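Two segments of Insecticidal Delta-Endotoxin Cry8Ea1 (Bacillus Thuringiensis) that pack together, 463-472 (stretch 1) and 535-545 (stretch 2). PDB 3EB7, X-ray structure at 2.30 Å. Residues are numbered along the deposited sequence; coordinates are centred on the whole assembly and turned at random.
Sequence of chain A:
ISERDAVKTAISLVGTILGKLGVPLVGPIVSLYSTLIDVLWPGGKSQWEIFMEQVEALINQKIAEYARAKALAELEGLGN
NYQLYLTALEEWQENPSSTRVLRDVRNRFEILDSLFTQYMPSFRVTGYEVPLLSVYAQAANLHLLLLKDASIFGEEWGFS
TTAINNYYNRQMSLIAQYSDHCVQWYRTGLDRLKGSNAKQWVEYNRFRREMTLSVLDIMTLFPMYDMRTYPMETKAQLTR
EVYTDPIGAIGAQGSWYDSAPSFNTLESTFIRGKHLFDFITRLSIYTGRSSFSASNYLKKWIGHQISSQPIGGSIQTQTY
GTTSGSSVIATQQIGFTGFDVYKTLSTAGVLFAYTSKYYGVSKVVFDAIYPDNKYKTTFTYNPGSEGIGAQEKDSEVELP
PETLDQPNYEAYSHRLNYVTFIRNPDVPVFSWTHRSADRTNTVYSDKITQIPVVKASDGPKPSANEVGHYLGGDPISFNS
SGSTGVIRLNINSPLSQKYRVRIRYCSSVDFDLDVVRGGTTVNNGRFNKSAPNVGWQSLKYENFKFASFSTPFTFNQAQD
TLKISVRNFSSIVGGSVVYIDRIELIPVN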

ATOM      1  N   SER A 463     -13.179 -10.742  -5.365  1.00 27.30           N
ATOM      2  CA  SER A 463     -14.212 -10.381  -6.333  1.00 28.67           C
ATOM      3  C   SER A 463     -13.961  -8.984  -6.854  1.00 28.97           C
ATOM      4  O   SER A 463     -13.179  -8.228  -6.263  1.00 29.65           O
ATOM      5  CB  SER A 463     -15.595 -10.500  -5.690  1.00 28.94           C
ATOM      6  OG  SER A 463     -15.773 -11.850  -5.227  1.00 30.67           O
ATOM      7  N   ALA A 464     -14.586  -8.644  -7.973  1.00 29.38           N
ATOM      8  CA  ALA A 464     -14.336  -7.361  -8.589  1.00 30.09           C
ATOM      9  C   ALA A 464     -15.095  -6.265  -7.814  1.00 30.26           C
ATOM     10  O   ALA A 464     -16.254  -5.967  -8.102  1.00 30.82           O
ATOM     11  CB  ALA A 464     -14.712  -7.385 -10.069  1.00 30.71           C
ATOM     12  N   ASN A 465     -14.432  -5.728  -6.792  1.00 29.45           N
ATOM     13  CA  ASN A 465     -14.900  -4.616  -5.979  1.00 29.36           C
ATOM     14  C   ASN A 465     -13.626  -3.917  -5.447  1.00 29.02           C
ATOM     15  O   ASN A 465     -12.535  -4.493  -5.530  1.00 29.46           O
ATOM     16  CB  ASN A 465     -15.799  -5.133  -4.830  1.00 29.44           C
ATOM     17  CG  ASN A 465     -15.041  -6.000  -3.815  1.00 31.55           C
ATOM     18  OD1 ASN A 465     -14.034  -5.577  -3.238  1.00 32.09           O
ATOM     19  ND2 ASN A 465     -15.525  -7.219  -3.595  1.00 32.28           N
ATOM     20  N   GLU A 466     -13.748  -2.703  -4.908  1.00 28.48           N
ATOM     21  CA  GLU A 466     -12.600  -1.986  -4.323  1.00 27.72           C
ATOM     22  C   GLU A 466     -12.759  -1.749  -2.817  1.00 27.12           C
ATOM     23  O   GLU A 466     -12.390  -0.691  -2.294  1.00 26.93           O
ATOM     24  CB  GLU A 466     -12.355  -0.655  -5.047  1.00 28.38           C
ATOM     25  CG  GLU A 466     -12.192  -0.769  -6.583  1.00 30.98           C
ATOM     26  CD  GLU A 466     -10.965  -1.570  -6.969  1.00 34.80           C
ATOM     27  OE1 GLU A 466     -10.042  -1.692  -6.124  1.00 38.60           O
ATOM     28  OE2 GLU A 466     -10.902  -2.078  -8.112  1.00 37.46           O
ATOM     29  N   VAL A 467     -13.320  -2.740  -2.128  1.00 25.84           N
ATOM     30  CA  VAL A 467     -13.464  -2.710  -0.682  1.00 24.95           C
ATOM     31  C   VAL A 467     -12.085  -2.618   0.005  1.00 24.44           C
ATOM     32  O   VAL A 467     -11.957  -2.062   1.099  1.00 23.97           O
ATOM     33  CB  VAL A 467     -14.314  -3.926  -0.168  1.00 25.32           C
ATOM     34  CG1 VAL A 467     -14.221  -4.088   1.378  1.00 23.97           C
ATOM     35  CG2 VAL A 467     -15.788  -3.769  -0.606  1.00 22.42           C
ATOM     36  N   GLY A 468     -11.062  -3.122  -0.678  1.00 23.57           N
ATOM     37  CA  GLY A 468      -9.701  -3.096  -0.188  1.00 22.14           C
ATOM     38  C   GLY A 468      -9.068  -1.721  -0.133  1.00 22.10           C
ATOM     39  O   GLY A 468      -7.999  -1.580   0.430  1.00 22.45           O
ATOM     40  N   HIS A 469      -9.728  -0.692  -0.669  1.00 21.64           N
ATOM     41  CA  HIS A 469      -9.281   0.687  -0.417  1.00 20.57           C
ATOM     42  C   HIS A 469      -9.204   1.000   1.048  1.00 20.18           C
ATOM     43  O   HIS A 469      -8.397   1.818   1.447  1.00 20.32           O
ATOM     44  CB  HIS A 469     -10.148   1.742  -1.079  1.00 21.41           C
ATOM     45  CG  HIS A 469     -10.019   1.798  -2.566  1.00 19.61           C
ATOM     46  ND1 HIS A 469     -10.941   2.441  -3.357  1.00 18.43           N
ATOM     47  CD2 HIS A 469      -9.080   1.301  -3.402  1.00 18.28           C
ATOM     48  CE1 HIS A 469     -10.573   2.341  -4.622  1.00 17.77           C
ATOM     49  NE2 HIS A 469      -9.452   1.646  -4.675  1.00 18.22           N
ATOM     50  N   TYR A 470     -10.031   0.343   1.843  1.00 19.96           N
ATOM     51  CA  TYR A 470      -9.952   0.428   3.304  1.00 19.98           C
ATOM     52  C   TYR A 470      -8.919  -0.507   3.958  1.00 20.45           C
ATOM     53  O   TYR A 470      -8.537  -0.276   5.111  1.00 21.18           O
ATOM     54  CB  TYR A 470     -11.323   0.121   3.921  1.00 20.00           C
ATOM     55  CG  TYR A 470     -12.306   1.275   3.864  1.00 17.92           C
ATOM     56  CD1 TYR A 470     -13.270   1.344   2.854  1.00 16.54           C
ATOM     57  CD2 TYR A 470     -12.244   2.313   4.811  1.00 17.49           C
ATOM     58  CE1 TYR A 470     -14.182   2.408   2.782  1.00 16.46           C
ATOM     59  CE2 TYR A 470     -13.134   3.391   4.745  1.00 18.82           C
ATOM     60  CZ  TYR A 470     -14.095   3.431   3.734  1.00 18.14           C
ATOM     61  OH  TYR A 470     -14.980   4.484   3.692  1.00 20.28           O
ATOM     62  N   LEU A 471      -8.470  -1.556   3.248  1.00 19.72           N
ATOM     63  CA  LEU A 471      -7.775  -2.701   3.911  1.00 18.86           C
ATOM     64  C   LEU A 471      -6.283  -2.801   3.551  1.00 19.72           C
ATOM     65  O   LEU A 471      -5.529  -3.518   4.186  1.00 19.63           O
ATOM     66  CB  LEU A 471      -8.506  -4.027   3.584  1.00 17.30           C
ATOM     67  CG  LEU A 471     -10.051  -3.962   3.616  1.00 17.24           C
ATOM     68  CD1 LEU A 471     -10.710  -5.242   3.086  1.00 16.59           C
ATOM     69  CD2 LEU A 471     -10.599  -3.650   5.024  1.00 13.66           C
ATOM     70  N   GLY A 472      -5.874  -2.079   2.510  1.00 20.79           N
ATOM     71  CA  GLY A 472      -4.505  -2.103   2.029  1.00 21.39           C
ATOM     72  C   GLY A 472      -4.282  -3.239   1.067  1.00 21.18           C
ATOM     73  O   GLY A 472      -3.130  -3.600   0.795  1.00 21.43           O
TER
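Stretch 2, residues 535-545: GWQSLKYENFK

Stretch 2 lies along stretch 1 as two short 3-10 turns, 536-538 and 541-543, joined by an extended link at Leu539 and Lys540. Stretch 1 has a single 3-10 turn, 467-469, with loop before and after it. The chains run in the same general sense: Trp536 comes nearest Val467, CA to CA 6.4 Å, and further on Tyr541 comes nearest Tyr470, CA to CA 7.2 Å. No hydrogen bond joins the two backbones, and most of the 496 Å² buried between them falls on Trp536, Tyr470, Phe544 and Val467.

Each 3-10 turn carries hydrogen bonds of its own. In stretch 1, Tyr470 N donates to Val467 O at 3.2 Å. In stretch 2, Leu539 N donates to Trp536 O at 3.1 Å and Phe544 N to Tyr541 O at 3.0 Å, so each 3-10 turn is tied across its length. Trp536 and Phe544, near the two ends of the stretch, both send CA to CB toward stretch 1.

Trp536 takes chi1 p (67°) with chi2 at -98°, which lays the indole flat against the loop that leads into the 3-10 turn of stretch 1. Asn465 CB stands 3.3 Å from the centroid of the five-membered ring and only 4° off its normal, a CH-pi contact made almost straight down. Over the same indole system, Glu466 N lies 3.3 Å from Trp536 CZ3. The ring therefore covers backbone as well as side chain. Asn465 also ties the loop to itself: with chi1 p (66°) its amide leads away from the indole, and its OD1 accepts from Val467 N at 3.1 Å, leaving CB for the ring.

Val467, at chi1 t (168°), spreads its two methyls among different partners. CG2 meets Trp536 CB at 3.4 Å and Leu539 CD1 at 4.1 Å; CG1 reaches Phe544 CZ at 3.7 Å, at the edge of that ring. One branched residue thus links the beginning of stretch 2 to its end.

Phe544, chi1 m (-64°), receives Leu471 over a face: Leu471 CD2 lies 4.0 Å from the ring centroid, 26° off the normal. The leucine, an m,t rotamer, starts sideways and comes nearer at its end. Tyr470 approaches obliquely, its CB 4.0 Å from Phe544 CE1, with ring centroids 5.9 Å apart and planes at 44°.

Tyr470 directs CA to CB toward stretch 2, and its m rotamer (-79°) carries the ring along the link between the turns. Its CE1 lies 3.6 Å from Leu539 O, its CE2 3.7 Å from Tyr541 N, and Lys540 C sits over one face. The hydroxyl ends beside Lys540, where a water donates to Tyr470 OH at 3.1 Å and accepts from Lys540 NZ at 3.0 Å. Lys540 directs CA to CB away and has chi1 at -99°, between wells; its CG passes 4.0 Å from Tyr470 OH.

Two rings, Trp536 and Tyr470, pack largely on backbone of the other stretch, while Phe544 packs on the side chains of Val467, Tyr470 and Leu471.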

ATOM      1  N   GLY A 535     -24.604  -1.964  -1.974  1.00 24.25           N
ATOM      2  CA  GLY A 535     -23.421  -2.179  -2.816  1.00 24.06           C
ATOM      3  C   GLY A 535     -22.143  -1.862  -2.036  1.00 23.82           C
ATOM      4  O   GLY A 535     -22.134  -0.993  -1.137  1.00 23.73           O
ATOM      5  N   TRP A 536     -21.070  -2.565  -2.380  1.00 22.65           N
ATOM      6  CA  TRP A 536     -19.780  -2.395  -1.726  1.00 22.73           C
ATOM      7  C   TRP A 536     -19.297  -0.927  -1.646  1.00 23.08           C
ATOM      8  O   TRP A 536     -18.565  -0.585  -0.742  1.00 23.69           O
ATOM      9  CB  TRP A 536     -18.713  -3.326  -2.356  1.00 21.16           C
ATOM     10  CG  TRP A 536     -18.362  -2.973  -3.739  1.00 20.81           C
ATOM     11  CD1 TRP A 536     -18.856  -3.546  -4.882  1.00 20.51           C
ATOM     12  CD2 TRP A 536     -17.406  -1.971  -4.168  1.00 21.64           C
ATOM     13  NE1 TRP A 536     -18.310  -2.936  -5.984  1.00 21.19           N
ATOM     14  CE2 TRP A 536     -17.411  -1.976  -5.582  1.00 20.42           C
ATOM     15  CE3 TRP A 536     -16.576  -1.045  -3.490  1.00 19.23           C
ATOM     16  CZ2 TRP A 536     -16.616  -1.083  -6.344  1.00 21.71           C
ATOM     17  CZ3 TRP A 536     -15.794  -0.156  -4.246  1.00 20.19           C
ATOM     18  CH2 TRP A 536     -15.825  -0.178  -5.659  1.00 20.60           C
ATOM     19  N   GLN A 537     -19.727  -0.067  -2.569  1.00 24.07           N
ATOM     20  CA  GLN A 537     -19.262   1.317  -2.641  1.00 24.54           C
ATOM     21  C   GLN A 537     -19.758   2.108  -1.462  1.00 24.78           C
ATOM     22  O   GLN A 537     -19.133   3.094  -1.056  1.00 25.45           O
ATOM     23  CB  GLN A 537     -19.749   1.979  -3.914  1.00 25.52           C
ATOM     24  CG  GLN A 537     -19.230   1.358  -5.236  1.00 27.18           C
ATOM     25  CD  GLN A 537     -20.152   0.236  -5.796  1.00 33.58           C
ATOM     26  OE1 GLN A 537     -21.054  -0.290  -5.093  1.00 29.76           O
ATOM     27  NE2 GLN A 537     -19.920  -0.128  -7.079  1.00 32.02           N
ATOM     28  N   SER A 538     -20.859   1.647  -0.879  1.00 24.20           N
ATOM     29  CA  SER A 538     -21.440   2.291   0.290  1.00 23.94           C
ATOM     30  C   SER A 538     -20.836   1.823   1.624  1.00 23.70           C
ATOM     31  O   SER A 538     -21.133   2.400   2.669  1.00 23.66           O
ATOM     32  CB  SER A 538     -22.977   2.142   0.284  1.00 24.04           C
ATOM     33  OG  SER A 538     -23.506   2.567  -0.965  1.00 24.15           O
ATOM     34  N   LEU A 539     -19.985   0.806   1.610  1.00 23.17           N
ATOM     35  CA  LEU A 539     -19.407   0.348   2.888  1.00 24.04           C
ATOM     36  C   LEU A 539     -18.483   1.411   3.455  1.00 23.78           C
ATOM     37  O   LEU A 539     -17.786   2.064   2.722  1.00 24.68           O
ATOM     38  CB  LEU A 539     -18.682  -1.000   2.764  1.00 22.77           C
ATOM     39  CG  LEU A 539     -19.532  -2.131   2.195  1.00 24.30           C
ATOM     40  CD1 LEU A 539     -18.775  -3.488   2.130  1.00 22.77           C
ATOM     41  CD2 LEU A 539     -20.879  -2.269   2.953  1.00 28.28           C
ATOM     42  N   LYS A 540     -18.501   1.581   4.761  1.00 24.40           N
ATOM     43  CA  LYS A 540     -17.674   2.571   5.439  1.00 24.38           C
ATOM     44  C   LYS A 540     -16.786   1.932   6.482  1.00 23.92           C
ATOM     45  O   LYS A 540     -16.922   0.741   6.763  1.00 24.32           O
ATOM     46  CB  LYS A 540     -18.563   3.636   6.056  1.00 24.58           C
ATOM     47  CG  LYS A 540     -18.643   4.891   5.179  1.00 28.68           C
ATOM     48  CD  LYS A 540     -19.719   4.824   4.167  1.00 33.39           C
ATOM     49  CE  LYS A 540     -19.926   6.193   3.507  1.00 36.07           C
ATOM     50  NZ  LYS A 540     -18.977   6.529   2.418  1.00 34.61           N
ATOM     51  N   TYR A 541     -15.878   2.710   7.061  1.00 23.93           N
ATOM     52  CA  TYR A 541     -15.002   2.209   8.117  1.00 23.71           C
ATOM     53  C   TYR A 541     -15.747   1.409   9.209  1.00 24.17           C
ATOM     54  O   TYR A 541     -15.344   0.302   9.524  1.00 22.52           O
ATOM     55  CB  TYR A 541     -14.179   3.332   8.767  1.00 23.75           C
ATOM     56  CG  TYR A 541     -13.226   2.752   9.770  1.00 23.06           C
ATOM     57  CD1 TYR A 541     -12.006   2.195   9.357  1.00 23.78           C
ATOM     58  CD2 TYR A 541     -13.582   2.651  11.125  1.00 25.11           C
ATOM     59  CE1 TYR A 541     -11.133   1.583  10.283  1.00 23.92           C
ATOM     60  CE2 TYR A 541     -12.729   2.043  12.064  1.00 22.24           C
ATOM     61  CZ  TYR A 541     -11.502   1.520  11.627  1.00 24.96           C
ATOM     62  OH  TYR A 541     -10.641   0.955  12.538  1.00 25.00           O
ATOM     63  N   GLU A 542     -16.826   1.982   9.761  1.00 25.42           N
ATOM     64  CA  GLU A 542     -17.643   1.357  10.835  1.00 28.21           C
ATOM     65  C   GLU A 542     -18.264  -0.036  10.514  1.00 27.28           C
ATOM     66  O   GLU A 542     -18.610  -0.784  11.431  1.00 26.88           O
ATOM     67  CB  GLU A 542     -18.758   2.303  11.264  1.00 27.78           C
ATOM     68  CG  GLU A 542     -19.746   2.587  10.136  1.00 31.83           C
ATOM     69  CD  GLU A 542     -21.002   3.343  10.609  1.00 33.78           C
ATOM     70  OE1 GLU A 542     -22.115   3.005  10.104  1.00 37.98           O
ATOM     71  OE2 GLU A 542     -20.872   4.254  11.495  1.00 39.66           O
ATOM     72  N   ASN A 543     -18.401  -0.354   9.226  1.00 26.64           N
ATOM     73  CA  ASN A 543     -18.863  -1.655   8.781  1.00 26.60           C
ATOM     74  C   ASN A 543     -17.807  -2.758   8.899  1.00 27.08           C
ATOM     75  O   ASN A 543     -18.092  -3.912   8.607  1.00 27.14           O
ATOM     76  CB  ASN A 543     -19.363  -1.579   7.327  1.00 26.34           C
ATOM     77  CG  ASN A 543     -20.501  -0.558   7.141  1.00 25.52           C
ATOM     78  OD1 ASN A 543     -21.505  -0.580   7.865  1.00 23.69           O
ATOM     79  ND2 ASN A 543     -20.352   0.311   6.157  1.00 19.80           N
ATOM     80  N   PHE A 544     -16.598  -2.435   9.347  1.00 27.47           N
ATOM     81  CA  PHE A 544     -15.611  -3.499   9.636  1.00 28.41           C
ATOM     82  C   PHE A 544     -15.560  -3.863  11.091  1.00 28.54           C
ATOM     83  O   PHE A 544     -15.529  -2.974  11.936  1.00 29.06           O
ATOM     84  CB  PHE A 544     -14.245  -3.094   9.106  1.00 29.05           C
ATOM     85  CG  PHE A 544     -14.246  -2.968   7.628  1.00 29.83           C
ATOM     86  CD1 PHE A 544     -14.457  -1.736   7.035  1.00 28.83           C
ATOM     87  CD2 PHE A 544     -14.118  -4.111   6.829  1.00 28.81           C
ATOM     88  CE1 PHE A 544     -14.503  -1.635   5.659  1.00 33.56           C
ATOM     89  CE2 PHE A 544     -14.164  -4.023   5.462  1.00 29.03           C
ATOM     90  CZ  PHE A 544     -14.352  -2.795   4.863  1.00 30.23           C
ATOM     91  N   LYS A 545     -15.601  -5.166  11.394  1.00 28.57           N
ATOM     92  CA  LYS A 545     -15.639  -5.618  12.788  1.00 28.34           C
ATOM     93  C   LYS A 545     -14.765  -6.844  12.967  1.00 27.64           C
ATOM     94  O   LYS A 545     -14.318  -7.435  11.994  1.00 26.99           O
ATOM     95  CB  LYS A 545     -17.083  -5.933  13.235  1.00 29.88           C
ATOM     96  CG  LYS A 545     -18.077  -4.750  13.063  1.00 32.29           C
ATOM     97  CD  LYS A 545     -18.970  -4.517  14.286  1.00 35.72           C
ATOM     98  CE  LYS A 545     -19.581  -3.108  14.275  1.00 36.20           C
ATOM     99  NZ  LYS A 545     -20.421  -2.809  13.016  1.00 41.30           N
TER
HETATM  100  O   HOH W   1     -16.011   6.636   1.744  1.00 35.86           O